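Local coordinates for protein probable M18 family aminopeptidase 1 (Thermotoga maritima, PDB 2GLF) that probably works as a zinc-type metalloaminopeptidase of the M18 family, removing residues from the N-termini of peptides, and here carries manganese ions, at residues G247-I252 / G423-F428. Numbering follows the deposited sequence.
Sequences GQDDRI and GMHSPF. With MN (manganese (II) ion), chain F; MN (manganese (II) ion), chain E.
Asp249 and His425 meet across a manganese ion: OD2 of Asp249 and NE2 of His425 each bind the chain F ion at 2.4 Å, with Glu279 as the third protein ligand. The carboxylate is a bridge, since its OD1 reaches the chain E ion at 2.3 Å, where His92, Asp326 and a water also bind. This is the two-metal centre expected of a co-catalytic metallopeptidase. With CG of Asp249 anti to the backbone N (chi1 -172°), the carboxylate extends towards the loop 423-428, and OD2 lies at the edge of the imidazole, in its plane. Gly121 O, hydrogen-bonded to ND1, and the manganese at NE2 together fix the ring's rotation; His167 of a second subunit meets this ring edge-to-face.

All the close packing gathers at OD2, where selenomethionine Met424, bent at chi3, crosses Asp249 obliquely and brings its CE methyl nearest. Away from the metals the segments separate, and Ser426 instead braces its own type II turn, OG bonding Gly423 O at 2.6 Å. That looser side is still buried: Ser129 of the second subunit packs on Phe428. Gly247 N-caps helix 248-263, Asp249 touches Val327 of strand 321-329, and the loop joins strands 414-421 and 429-432.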
loop_
_atom_site.group_PDB
_atom_site.type_symbol
_atom_site.label_atom_id
_atom_site.label_comp_id
_atom_site.label_asym_id
_atom_site.label_seq_id
_atom_site.Cartn_x
_atom_site.Cartn_y
_atom_site.Cartn_z
ATOM N N GLY A 247 -18.671 27.000 26.699
ATOM C CA GLY A 247 -19.596 27.800 25.926
ATOM C C GLY A 247 -19.198 29.235 25.738
ATOM O O GLY A 247 -20.032 30.063 25.365
ATOM N N GLN A 248 -17.938 29.553 25.998
ATOM C CA GLN A 248 -17.504 30.923 25.802
ATOM C C GLN A 248 -17.671 31.255 24.332
ATOM O O GLN A 248 -17.724 32.429 23.958
ATOM C CB GLN A 248 -16.053 31.110 26.229
ATOM C CG GLN A 248 -15.927 31.440 27.699
ATOM C CD GLN A 248 -14.511 31.746 28.107
ATOM O OE1 GLN A 248 -13.648 30.867 28.107
ATOM N NE2 GLN A 248 -14.259 33.004 28.454
ATOM N N ASP A 249 -17.770 30.218 23.499
ATOM C CA ASP A 249 -17.952 30.445 22.077
ATOM C C ASP A 249 -19.254 31.200 21.892
ATOM O O ASP A 249 -20.341 30.621 21.825
ATOM C CB ASP A 249 -18.008 29.150 21.277
ATOM C CG ASP A 249 -18.014 29.401 19.762
ATOM O OD1 ASP A 249 -18.643 30.384 19.310
ATOM O OD2 ASP A 249 -17.409 28.604 19.013
ATOM N N ASP A 250 -19.087 32.516 21.855
ATOM C CA ASP A 250 -20.119 33.512 21.656
ATOM C C ASP A 250 -20.997 33.980 22.789
ATOM O O ASP A 250 -21.682 34.990 22.641
ATOM C CB ASP A 250 -20.978 33.156 20.465
ATOM C CG ASP A 250 -21.087 34.308 19.516
ATOM O OD1 ASP A 250 -20.044 34.960 19.291
ATOM O OD2 ASP A 250 -22.192 34.570 19.007
ATOM N N ARG A 251 -21.014 33.279 23.914
ATOM C CA ARG A 251 -21.812 33.802 25.015
ATOM C C ARG A 251 -20.929 34.913 25.571
ATOM O O ARG A 251 -21.389 35.788 26.303
ATOM C CB ARG A 251 -22.104 32.734 26.081
ATOM C CG ARG A 251 -22.900 31.561 25.533
ATOM C CD ARG A 251 -23.802 30.914 26.564
ATOM N NE ARG A 251 -24.685 29.954 25.911
ATOM C CZ ARG A 251 -24.428 28.658 25.784
ATOM N NH1 ARG A 251 -23.309 28.153 26.276
ATOM N NH2 ARG A 251 -25.279 27.870 25.144
ATOM N N ILE A 252 -19.654 34.880 25.183
ATOM C CA ILE A 252 -18.705 35.891 25.612
ATOM C C ILE A 252 -18.995 37.142 24.803
ATOM O O ILE A 252 -18.768 38.256 25.261
ATOM C CB ILE A 252 -17.244 35.463 25.366
ATOM C CG1 ILE A 252 -16.301 36.405 26.124
ATOM C CG2 ILE A 252 -16.925 35.509 23.878
ATOM C CD1 ILE A 252 -14.863 35.934 26.169
ATOM N N GLY A 423 -8.602 26.704 22.376
ATOM C CA GLY A 423 -9.409 25.520 22.602
ATOM C C GLY A 423 -10.886 25.743 22.317
ATOM O O GLY A 423 -11.754 25.282 23.067
HETATM N N MSE A 424 -11.186 26.452 21.235
HETATM C CA MSE A 424 -12.576 26.704 20.878
HETATM C C MSE A 424 -13.307 25.360 20.709
HETATM O O MSE A 424 -12.747 24.401 20.191
HETATM C CB MSE A 424 -12.639 27.518 19.583
HETATM C CG MSE A 424 -13.972 28.216 19.337
HETATM SE SE MSE A 424 -13.985 29.291 17.705
HETATM C CE MSE A 424 -15.441 28.430 16.747
ATOM N N HIS A 425 -14.556 25.312 21.162
ATOM C CA HIS A 425 -15.409 24.121 21.103
ATOM C C HIS A 425 -15.112 23.032 22.126
ATOM O O HIS A 425 -15.856 22.060 22.226
ATOM C CB HIS A 425 -15.417 23.514 19.706
ATOM C CG HIS A 425 -16.271 24.265 18.739
ATOM N ND1 HIS A 425 -16.770 23.698 17.589
ATOM C CD2 HIS A 425 -16.733 25.536 18.763
ATOM C CE1 HIS A 425 -17.507 24.584 16.946
ATOM N NE2 HIS A 425 -17.501 25.708 17.639
ATOM N N SER A 426 -14.038 23.188 22.889
ATOM C CA SER A 426 -13.707 22.204 23.912
ATOM C C SER A 426 -14.632 22.448 25.099
ATOM O O SER A 426 -15.291 23.485 25.178
ATOM C CB SER A 426 -12.262 22.376 24.361
ATOM O OG SER A 426 -12.082 23.630 24.995
ATOM N N PRO A 427 -14.700 21.496 26.036
ATOM C CA PRO A 427 -15.566 21.661 27.208
ATOM C C PRO A 427 -15.054 22.741 28.166
ATOM O O PRO A 427 -15.701 23.045 29.167
ATOM C CB PRO A 427 -15.542 20.276 27.851
ATOM C CG PRO A 427 -15.331 19.369 26.681
ATOM C CD PRO A 427 -14.254 20.100 25.916
ATOM N N PHE A 428 -13.902 23.325 27.849
ATOM C CA PHE A 428 -13.307 24.349 28.708
ATOM C C PHE A 428 -12.486 25.329 27.862
ATOM O O PHE A 428 -11.255 25.242 27.808
ATOM C CB PHE A 428 -12.407 23.671 29.763
ATOM C CG PHE A 428 -12.109 24.529 30.972
ATOM C CD1 PHE A 428 -13.109 24.840 31.890
ATOM C CD2 PHE A 428 -10.821 25.016 31.201
ATOM C CE1 PHE A 428 -12.829 25.619 33.018
ATOM C CE2 PHE A 428 -10.535 25.800 32.330
ATOM C CZ PHE A 428 -11.541 26.099 33.236
HETATM MN MN MN F . -18.700 27.758 17.158
HETATM MN MN MN E . -19.217 31.061 17.171
HETATM O O HOH W 1 -16.866 31.180 17.003
#